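Local coordinates for protein lectin 2 (Agrocybe aegerita, PDB 4TQJ) that recognises non-reducing terminal N-acetylglucosamine of glycans as a beta-propeller lectin, at residues A[75-80]-A[116-121]; A[98-103]-A[146-151]; A[324-329]-A[373-378]. The protein carries 1 engineered substitution. One frame throughout, in Å; residues are numbered along the deposited sequence.

Contact 1: residues A[75-80]-A[116-121]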
loop_
_atom_site.group_PDB
_atom_site.type_symbol
_atom_site.label_atom_id
_atom_site.label_comp_id
_atom_site.label_asym_id
_atom_site.label_seq_id
_atom_site.Cartn_x
_atom_site.Cartn_y
_atom_site.Cartn_z
ATOM N N VAL A 75 -13.271 6.530 -11.077
ATOM C CA VAL A 75 -14.367 6.226 -11.978
ATOM C C VAL A 75 -15.461 7.280 -11.847
ATOM O O VAL A 75 -15.914 7.585 -10.741
ATOM C CB VAL A 75 -14.973 4.847 -11.688
ATOM C CG1 VAL A 75 -16.029 4.521 -12.723
ATOM C CG2 VAL A 75 -13.891 3.765 -11.637
ATOM N N GLY A 76 -15.867 7.846 -12.979
ATOM C CA GLY A 76 -16.906 8.850 -13.003
ATOM C C GLY A 76 -18.026 8.450 -13.934
ATOM O O GLY A 76 -17.778 8.050 -15.076
ATOM N N PHE A 77 -19.260 8.536 -13.444
ATOM C CA PHE A 77 -20.433 8.303 -14.280
ATOM C C PHE A 77 -20.893 9.665 -14.769
ATOM O O PHE A 77 -21.615 10.366 -14.065
ATOM C CB PHE A 77 -21.549 7.596 -13.489
ATOM C CG PHE A 77 -21.208 6.186 -13.089
ATOM C CD1 PHE A 77 -21.719 5.105 -13.800
ATOM C CD2 PHE A 77 -20.370 5.935 -12.011
ATOM C CE1 PHE A 77 -21.410 3.802 -13.438
ATOM C CE2 PHE A 77 -20.043 4.632 -11.646
ATOM C CZ PHE A 77 -20.565 3.564 -12.368
ATOM N N GLY A 78 -20.440 10.042 -15.966
ATOM C CA GLY A 78 -20.729 11.347 -16.537
ATOM C C GLY A 78 -22.028 11.388 -17.315
ATOM O O GLY A 78 -22.941 10.615 -17.042
ATOM N N ASN A 79 -22.113 12.302 -18.281
ATOM C CA ASN A 79 -23.317 12.446 -19.102
ATOM C C ASN A 79 -23.402 11.373 -20.184
ATOM O O ASN A 79 -24.431 10.721 -20.349
ATOM C CB ASN A 79 -23.368 13.835 -19.745
ATOM C CG ASN A 79 -23.562 14.944 -18.730
ATOM O OD1 ASN A 79 -24.315 14.796 -17.767
ATOM N ND2 ASN A 79 -22.877 16.062 -18.938
ATOM N N ALA A 80 -22.305 11.179 -20.908
ATOM C CA ALA A 80 -22.303 10.302 -22.077
ATOM C C ALA A 80 -21.860 8.880 -21.752
ATOM O O ALA A 80 -21.898 8.001 -22.609
ATOM C CB ALA A 80 -21.429 10.887 -23.181
ATOM N N HIS A 116 -31.955 6.369 -9.433
ATOM C CA HIS A 116 -31.135 5.187 -9.629
ATOM C C HIS A 116 -29.899 5.139 -8.728
ATOM O O HIS A 116 -29.467 6.153 -8.173
ATOM C CB HIS A 116 -30.715 5.103 -11.097
ATOM C CG HIS A 116 -31.830 5.382 -12.054
ATOM N ND1 HIS A 116 -31.852 6.493 -12.869
ATOM C CD2 HIS A 116 -32.971 4.702 -12.312
ATOM C CE1 HIS A 116 -32.954 6.481 -13.595
ATOM N NE2 HIS A 116 -33.648 5.404 -13.277
ATOM N N LEU A 117 -29.345 3.937 -8.597
ATOM C CA LEU A 117 -28.082 3.711 -7.902
ATOM C C LEU A 117 -27.098 3.093 -8.876
ATOM O O LEU A 117 -27.463 2.196 -9.621
ATOM C CB LEU A 117 -28.279 2.737 -6.738
ATOM C CG LEU A 117 -29.267 3.207 -5.671
ATOM C CD1 LEU A 117 -29.740 2.041 -4.800
ATOM C CD2 LEU A 117 -28.615 4.300 -4.841
ATOM N N ARG A 118 -25.853 3.559 -8.847
ATOM C CA ARG A 118 -24.782 2.971 -9.637
ATOM C C ARG A 118 -23.611 2.615 -8.735
ATOM O O ARG A 118 -23.113 3.461 -8.005
ATOM C CB ARG A 118 -24.352 3.928 -10.759
ATOM C CG ARG A 118 -25.293 3.890 -11.968
ATOM C CD ARG A 118 -25.231 5.161 -12.831
ATOM N NE ARG A 118 -25.796 6.325 -12.156
ATOM C CZ ARG A 118 -25.820 7.551 -12.672
ATOM N NH1 ARG A 118 -25.330 7.770 -13.881
ATOM N NH2 ARG A 118 -26.348 8.560 -11.987
ATOM N N TYR A 119 -23.188 1.357 -8.791
ATOM C CA TYR A 119 -22.109 0.834 -7.952
ATOM C C TYR A 119 -21.043 0.187 -8.815
ATOM O O TYR A 119 -21.294 -0.168 -9.968
ATOM C CB TYR A 119 -22.633 -0.266 -7.033
ATOM C CG TYR A 119 -23.639 0.142 -5.976
ATOM C CD1 TYR A 119 -23.536 1.347 -5.299
ATOM C CD2 TYR A 119 -24.678 -0.713 -5.631
ATOM C CE1 TYR A 119 -24.470 1.698 -4.314
ATOM C CE2 TYR A 119 -25.597 -0.376 -4.656
ATOM C CZ TYR A 119 -25.497 0.826 -4.005
ATOM O OH TYR A 119 -26.411 1.141 -3.020
ATOM N N LEU A 120 -19.861 0.012 -8.239
ATOM C CA LEU A 120 -18.794 -0.771 -8.855
ATOM C C LEU A 120 -18.436 -1.910 -7.921
ATOM O O LEU A 120 -18.154 -1.683 -6.747
ATOM C CB LEU A 120 -17.562 0.100 -9.084
ATOM C CG LEU A 120 -17.813 1.251 -10.051
ATOM C CD1 LEU A 120 -16.795 2.379 -9.861
ATOM C CD2 LEU A 120 -17.847 0.740 -11.484
ATOM N N ALA A 121 -18.445 -3.133 -8.440
ATOM C CA ALA A 121 -18.253 -4.308 -7.594
ATOM C C ALA A 121 -17.795 -5.530 -8.391
ATOM O O ALA A 121 -18.240 -5.757 -9.511
ATOM C CB ALA A 121 -19.550 -4.625 -6.843
HETATM O O HOH W 1 -24.660 10.421 -14.705
#
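Val75 and Phe77, on the second strand of one beta-propeller blade, pack against Arg118 and Leu120 on the first strand of the next. The strands are nearly antiparallel (157°) but their axes come no closer than 9.5 Å, so this is a buried interface between two sheets, filled by side chains. Val75 and Leu120 meet tip to tip, with Leu120 CD1 3.6 Å from Val75 CB and set among its methyls. Arg118 runs past the Phe77 ring in the opposite direction. Its CB sits over one face of that ring, 4.1 Å from the centroid, a CH-pi contact, and its CD lies 3.6 Å from Phe77 CD1. Once CD has passed Phe77 CD1, the bend at chi3 (-69°) turns NE off the extended line of the chain. Leu120 CD2 approaches Phe77 CZ obliquely, at 4.0 Å.

Beyond the ring, Arg118 NH1 donates to the backbone O of Phe104, in the linker between the blades, and to water 1, 2.9 Å from NH1. The same water lies 2.9 Å from Gly78 O. The arginine thus serves both chemistries: its aliphatic part lines the apolar interface, while its buried charge is probably eased by a carbonyl and a water.

Contact 2: residues A[98-103]-A[146-151]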
loop_
_atom_site.group_PDB
_atom_site.type_symbol
_atom_site.label_atom_id
_atom_site.label_comp_id
_atom_site.label_asym_id
_atom_site.label_seq_id
_atom_site.Cartn_x
_atom_site.Cartn_y
_atom_site.Cartn_z
ATOM N N LYS A 98 -10.129 7.994 -19.610
ATOM C CA LYS A 98 -10.627 7.348 -20.825
ATOM C C LYS A 98 -12.078 6.891 -20.661
ATOM O O LYS A 98 -12.444 6.335 -19.630
ATOM C CB LYS A 98 -9.741 6.153 -21.175
ATOM C CG LYS A 98 -10.069 5.488 -22.503
ATOM C CD LYS A 98 -9.147 4.302 -22.754
ATOM C CE LYS A 98 -9.531 3.550 -24.026
ATOM N NZ LYS A 98 -8.752 2.286 -24.166
ATOM N N MET A 99 -12.901 7.124 -21.680
ATOM C CA MET A 99 -14.299 6.702 -21.639
ATOM C C MET A 99 -14.416 5.226 -22.007
ATOM O O MET A 99 -14.135 4.837 -23.138
ATOM C CB MET A 99 -15.163 7.555 -22.571
ATOM C CG MET A 99 -16.625 7.140 -22.610
ATOM S SD MET A 99 -17.569 8.046 -23.854
ATOM C CE MET A 99 -16.593 7.702 -25.314
ATOM N N VAL A 100 -14.848 4.415 -21.046
ATOM C CA VAL A 100 -14.836 2.960 -21.192
ATOM C C VAL A 100 -16.186 2.374 -21.607
ATOM O O VAL A 100 -16.264 1.200 -21.961
ATOM C CB VAL A 100 -14.354 2.281 -19.889
ATOM C CG1 VAL A 100 -12.987 2.797 -19.502
ATOM C CG2 VAL A 100 -15.351 2.524 -18.751
ATOM N N ILE A 101 -17.246 3.175 -21.563
ATOM C CA ILE A 101 -18.561 2.693 -21.984
ATOM C C ILE A 101 -19.601 3.802 -22.134
ATOM O O ILE A 101 -19.675 4.740 -21.324
ATOM C CB ILE A 101 -19.107 1.564 -21.049
ATOM C CG1 ILE A 101 -20.305 0.851 -21.682
ATOM C CG2 ILE A 101 -19.493 2.111 -19.678
ATOM C CD1 ILE A 101 -20.708 -0.413 -20.960
ATOM N N ALA A 102 -20.407 3.676 -23.182
ATOM C CA ALA A 102 -21.475 4.617 -23.470
ATOM C C ALA A 102 -22.798 4.196 -22.823
ATOM O O ALA A 102 -23.818 4.071 -23.495
ATOM C CB ALA A 102 -21.641 4.782 -24.986
ATOM N N ASN A 103 -22.776 3.992 -21.507
ATOM C CA ASN A 103 -23.980 3.646 -20.755
ATOM C C ASN A 103 -23.857 4.155 -19.313
ATOM O O ASN A 103 -22.795 4.635 -18.919
ATOM C CB ASN A 103 -24.202 2.127 -20.744
ATOM C CG ASN A 103 -24.578 1.569 -22.112
ATOM O OD1 ASN A 103 -23.715 1.226 -22.912
ATOM N ND2 ASN A 103 -25.872 1.457 -22.370
ATOM N N GLY A 146 -11.730 -6.886 -18.909
ATOM C CA GLY A 146 -10.306 -6.644 -19.015
ATOM C C GLY A 146 -9.934 -5.551 -20.003
ATOM O O GLY A 146 -10.603 -5.364 -21.029
ATOM N N GLY A 147 -8.859 -4.832 -19.688
ATOM C CA GLY A 147 -8.319 -3.805 -20.567
ATOM C C GLY A 147 -9.259 -2.635 -20.768
ATOM O O GLY A 147 -9.163 -1.915 -21.767
ATOM N N LEU A 148 -10.173 -2.450 -19.813
ATOM C CA LEU A 148 -11.172 -1.391 -19.881
ATOM C C LEU A 148 -12.217 -1.642 -20.968
ATOM O O LEU A 148 -12.915 -0.724 -21.396
ATOM C CB LEU A 148 -10.527 -0.007 -20.040
ATOM C CG LEU A 148 -9.617 0.502 -18.907
ATOM C CD1 LEU A 148 -9.260 1.965 -19.128
ATOM C CD2 LEU A 148 -10.242 0.331 -17.530
ATOM N N ASN A 149 -12.323 -2.891 -21.410
ATOM C CA ASN A 149 -13.430 -3.289 -22.263
ATOM C C ASN A 149 -14.561 -3.793 -21.387
ATOM O O ASN A 149 -14.402 -4.761 -20.644
ATOM C CB ASN A 149 -13.012 -4.374 -23.265
ATOM C CG ASN A 149 -11.915 -3.909 -24.200
ATOM O OD1 ASN A 149 -10.746 -4.271 -24.040
ATOM N ND2 ASN A 149 -12.282 -3.088 -25.167
ATOM N N PHE A 150 -15.696 -3.112 -21.461
ATOM C CA PHE A 150 -16.859 -3.495 -20.686
ATOM C C PHE A 150 -17.936 -4.073 -21.594
ATOM O O PHE A 150 -18.315 -3.466 -22.596
ATOM C CB PHE A 150 -17.381 -2.293 -19.893
ATOM C CG PHE A 150 -16.532 -1.948 -18.700
ATOM C CD1 PHE A 150 -16.844 -2.447 -17.446
ATOM C CD2 PHE A 150 -15.403 -1.154 -18.841
ATOM C CE1 PHE A 150 -16.058 -2.138 -16.355
ATOM C CE2 PHE A 150 -14.613 -0.842 -17.749
ATOM C CZ PHE A 150 -14.937 -1.337 -16.509
ATOM N N GLY A 151 -18.412 -5.261 -21.245
ATOM C CA GLY A 151 -19.492 -5.895 -21.976
ATOM C C GLY A 151 -20.717 -5.008 -22.096
ATOM O O GLY A 151 -20.772 -3.926 -21.510
HETATM O O HOH W 2 -15.980 -0.952 -23.379
#
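Val100 meets Leu148 and Phe150 with a different methyl for each. Its CG2 lies 3.6 Å from Phe150 CE2, reaching the ring obliquely, and its CG1 rests against Leu148 at 3.8 Å from CB. The first torsion (chi1 -57°) sets CG1 anti to the carbonyl carbon, on the side where Leu148 stands. Ile101 follows with the tip of its chain: CD1 packs 3.6 Å from Gly151 O and also touches Phe150 CB, the two side chains crossing at about a right angle. Farther out, the aliphatic part of Lys98 grazes Leu148 through CD and CD1. Between the two backbones, water 2 donates to Val100 O, 2.6 Å away, and accepts from Phe150 N, 2.9 Å away.

Leu148 is presented by a type I' turn from Gly146 to Asn149, closed by Asn149 N donating to Gly146 O at 3.0 Å. It occupies a turn position with positive phi (70°), and its side chain reaches on to Thr66 and Val86 of the preceding blade. Phe150 is backed by Ile131 and Ser142 of its own blade, and Ser142 OG also bonds to Gly151 O. The contact therefore sets the outermost strand of one propeller blade beside the loop that joins the third and fourth strands of the next, near the surface. A single water thus satisfies a carbonyl and an amide of separate blades, and joins them by a polar link beside the apolar cluster.

Contact 3: residues A[324-329]-A[373-378]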
loop_
_atom_site.group_PDB
_atom_site.type_symbol
_atom_site.label_atom_id
_atom_site.label_comp_id
_atom_site.label_asym_id
_atom_site.label_seq_id
_atom_site.Cartn_x
_atom_site.Cartn_y
_atom_site.Cartn_z
ATOM N N LEU A 324 -15.360 9.270 23.422
ATOM C CA LEU A 324 -14.551 10.347 22.903
ATOM C C LEU A 324 -15.351 11.628 22.949
ATOM O O LEU A 324 -16.385 11.731 22.301
ATOM C CB LEU A 324 -14.146 10.033 21.452
ATOM C CG LEU A 324 -13.171 10.972 20.742
ATOM C CD1 LEU A 324 -11.871 11.060 21.504
ATOM C CD2 LEU A 324 -12.914 10.527 19.310
ATOM N N LYS A 325 -14.867 12.600 23.716
ATOM C CA LYS A 325 -15.572 13.864 23.901
ATOM C C LYS A 325 -15.267 14.865 22.791
ATOM O O LYS A 325 -14.791 15.977 23.050
ATOM C CB LYS A 325 -15.246 14.463 25.277
ATOM C CG LYS A 325 -15.658 13.565 26.449
ATOM C CD LYS A 325 -15.067 14.039 27.774
ATOM C CE LYS A 325 -15.742 13.364 28.957
ATOM N NZ LYS A 325 -15.622 11.881 28.896
ATOM N N ASP A 326 -15.561 14.467 21.553
ATOM C CA ASP A 326 -15.336 15.320 20.394
ATOM C C ASP A 326 -16.135 14.812 19.205
ATOM O O ASP A 326 -16.756 13.749 19.279
ATOM C CB ASP A 326 -13.843 15.357 20.028
ATOM C CG ASP A 326 -13.389 16.740 19.585
ATOM O OD1 ASP A 326 -14.185 17.459 18.929
ATOM O OD2 ASP A 326 -12.244 17.113 19.911
ATOM N N PHE A 327 -16.114 15.580 18.116
ATOM C CA PHE A 327 -16.775 15.212 16.860
ATOM C C PHE A 327 -18.293 15.180 16.975
ATOM O O PHE A 327 -18.978 14.572 16.145
ATOM C CB PHE A 327 -16.280 13.855 16.357
ATOM C CG PHE A 327 -14.825 13.843 16.007
ATOM C CD1 PHE A 327 -14.373 14.515 14.890
ATOM C CD2 PHE A 327 -13.914 13.177 16.804
ATOM C CE1 PHE A 327 -13.044 14.502 14.558
ATOM C CE2 PHE A 327 -12.576 13.178 16.480
ATOM C CZ PHE A 327 -12.154 13.839 15.353
ATOM N N GLY A 328 -18.817 15.836 18.007
ATOM C CA GLY A 328 -20.244 15.817 18.246
ATOM C C GLY A 328 -20.923 17.146 18.013
ATOM O O GLY A 328 -20.275 18.155 17.689
ATOM N N VAL A 329 -22.242 17.155 18.208
ATOM C CA VAL A 329 -23.030 18.369 17.995
ATOM C C VAL A 329 -22.589 19.507 18.923
ATOM O O VAL A 329 -22.558 20.668 18.525
ATOM C CB VAL A 329 -24.542 18.111 18.175
ATOM C CG1 VAL A 329 -25.347 19.396 17.929
ATOM C CG2 VAL A 329 -25.010 16.988 17.242
ATOM N N GLY A 373 -7.807 7.573 21.646
ATOM C CA GLY A 373 -6.747 8.426 22.155
ATOM C C GLY A 373 -7.096 9.889 21.993
ATOM O O GLY A 373 -8.176 10.224 21.512
ATOM N N PRO A 374 -6.182 10.780 22.405
ATOM C CA PRO A 374 -6.458 12.211 22.272
ATOM C C PRO A 374 -6.642 12.609 20.814
ATOM O O PRO A 374 -6.002 12.044 19.917
ATOM C CB PRO A 374 -5.208 12.877 22.864
ATOM C CG PRO A 374 -4.179 11.825 22.915
ATOM C CD PRO A 374 -4.890 10.519 23.056
ATOM N N VAL A 375 -7.522 13.574 20.584
ATOM C CA VAL A 375 -7.764 14.085 19.245
ATOM C C VAL A 375 -6.535 14.848 18.809
ATOM O O VAL A 375 -5.890 15.506 19.614
ATOM C CB VAL A 375 -8.977 15.030 19.213
ATOM C CG1 VAL A 375 -9.151 15.631 17.836
ATOM C CG2 VAL A 375 -10.242 14.286 19.658
ATOM N N LYS A 376 -6.209 14.749 17.531
ATOM C CA LYS A 376 -5.010 15.374 17.006
ATOM C C LYS A 376 -5.303 16.073 15.698
ATOM O O LYS A 376 -6.090 15.592 14.895
ATOM C CB LYS A 376 -3.911 14.324 16.800
ATOM C CG LYS A 376 -3.169 13.962 18.071
ATOM C CD LYS A 376 -1.914 13.149 17.768
ATOM C CE LYS A 376 -2.276 11.745 17.321
ATOM N NZ LYS A 376 -3.185 11.102 18.332
ATOM N N ALA A 377 -4.671 17.219 15.488
ATOM C CA ALA A 377 -4.776 17.906 14.208
ATOM C C ALA A 377 -3.864 17.216 13.213
ATOM O O ALA A 377 -2.647 17.231 13.367
ATOM C CB ALA A 377 -4.382 19.372 14.358
ATOM N N LEU A 378 -4.450 16.604 12.194
ATOM C CA LEU A 378 -3.690 15.883 11.185
ATOM C C LEU A 378 -3.302 16.793 10.019
ATOM O O LEU A 378 -2.181 16.708 9.516
ATOM C CB LEU A 378 -4.486 14.662 10.699
ATOM C CG LEU A 378 -4.106 13.877 9.440
ATOM C CD1 LEU A 378 -2.788 13.129 9.593
ATOM C CD2 LEU A 378 -5.224 12.891 9.127
#
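Asp326 OD1 accepts a hydrogen bond from Phe327 N at 2.8 Å, while the other oxygen of the same carboxylate, OD2, lies 3.5 Å from Val375 CG2. The bond uses the anti lone pair of OD1, the one turned away from OD2, and is moderately bent (147° at the hydrogen). By tying its carboxylate to the next amide, Asp326 limits the freedom of the group that faces Val375.

The contact joins two neighbouring blades of the beta-propeller. Residues 324-329 leave the outermost strand of one blade, and residues 373-378 lead into the outermost strand of the next. Leaving its strand, the chain makes an inverse gamma turn centred on Lys325, with a weak Asp326 N to Leu324 O bond, and then enters positive phi at Phe327 (67°).

Three side chains of 324-329 gather on one methyl, Val375 CG2. Asp326 crosses the valine at about a right angle, and so does Leu324, whose CD1 approaches CG2 to 4.1 Å. The Phe327 ring slides past in the opposite direction and meets the methyl obliquely through CE2. In Leu324, chi1 (-174°) sends CG away from the backbone N, and CD1, carried beyond it, also rests 3.8 Å from Gly373 O, a carbonyl that accepts a hydrogen bond from Ser364 OG.

Around this patch, Phe327 packs on Ile353 and Leu362 of the following blade and meets the ring of Trp333, while its carbonyl O takes a hydrogen bond from Arg340 NH1. Leu378, farther along the second segment, packs on Val36 of the second subunit. Val375 CG1, the other methyl, comes to 4.0 Å from Asp326 OD2, leaving that oxygen near both branches of the valine.

In the fold
After strand 4-5 and the strands within 20-44, the chain builds the blade of strands 60-64 to 98-101. Contact 1 opens on its second strand and contact 2 on its last. Contact 1 closes when strand 117-121 starts the next blade, and contact 2 only at the turn before strand 154-157, so the two loops cross. Both tie the same pair of blades, contact 1 in the buried interior and contact 2 near the surface, and they touch through Ala80 O and Ala102 CB. Contact 3 follows in series on the opposite side of the chain's centre: it opens after strand 321-324 and closes as the chain enters strand 376-379, joining a later pair of adjacent blades.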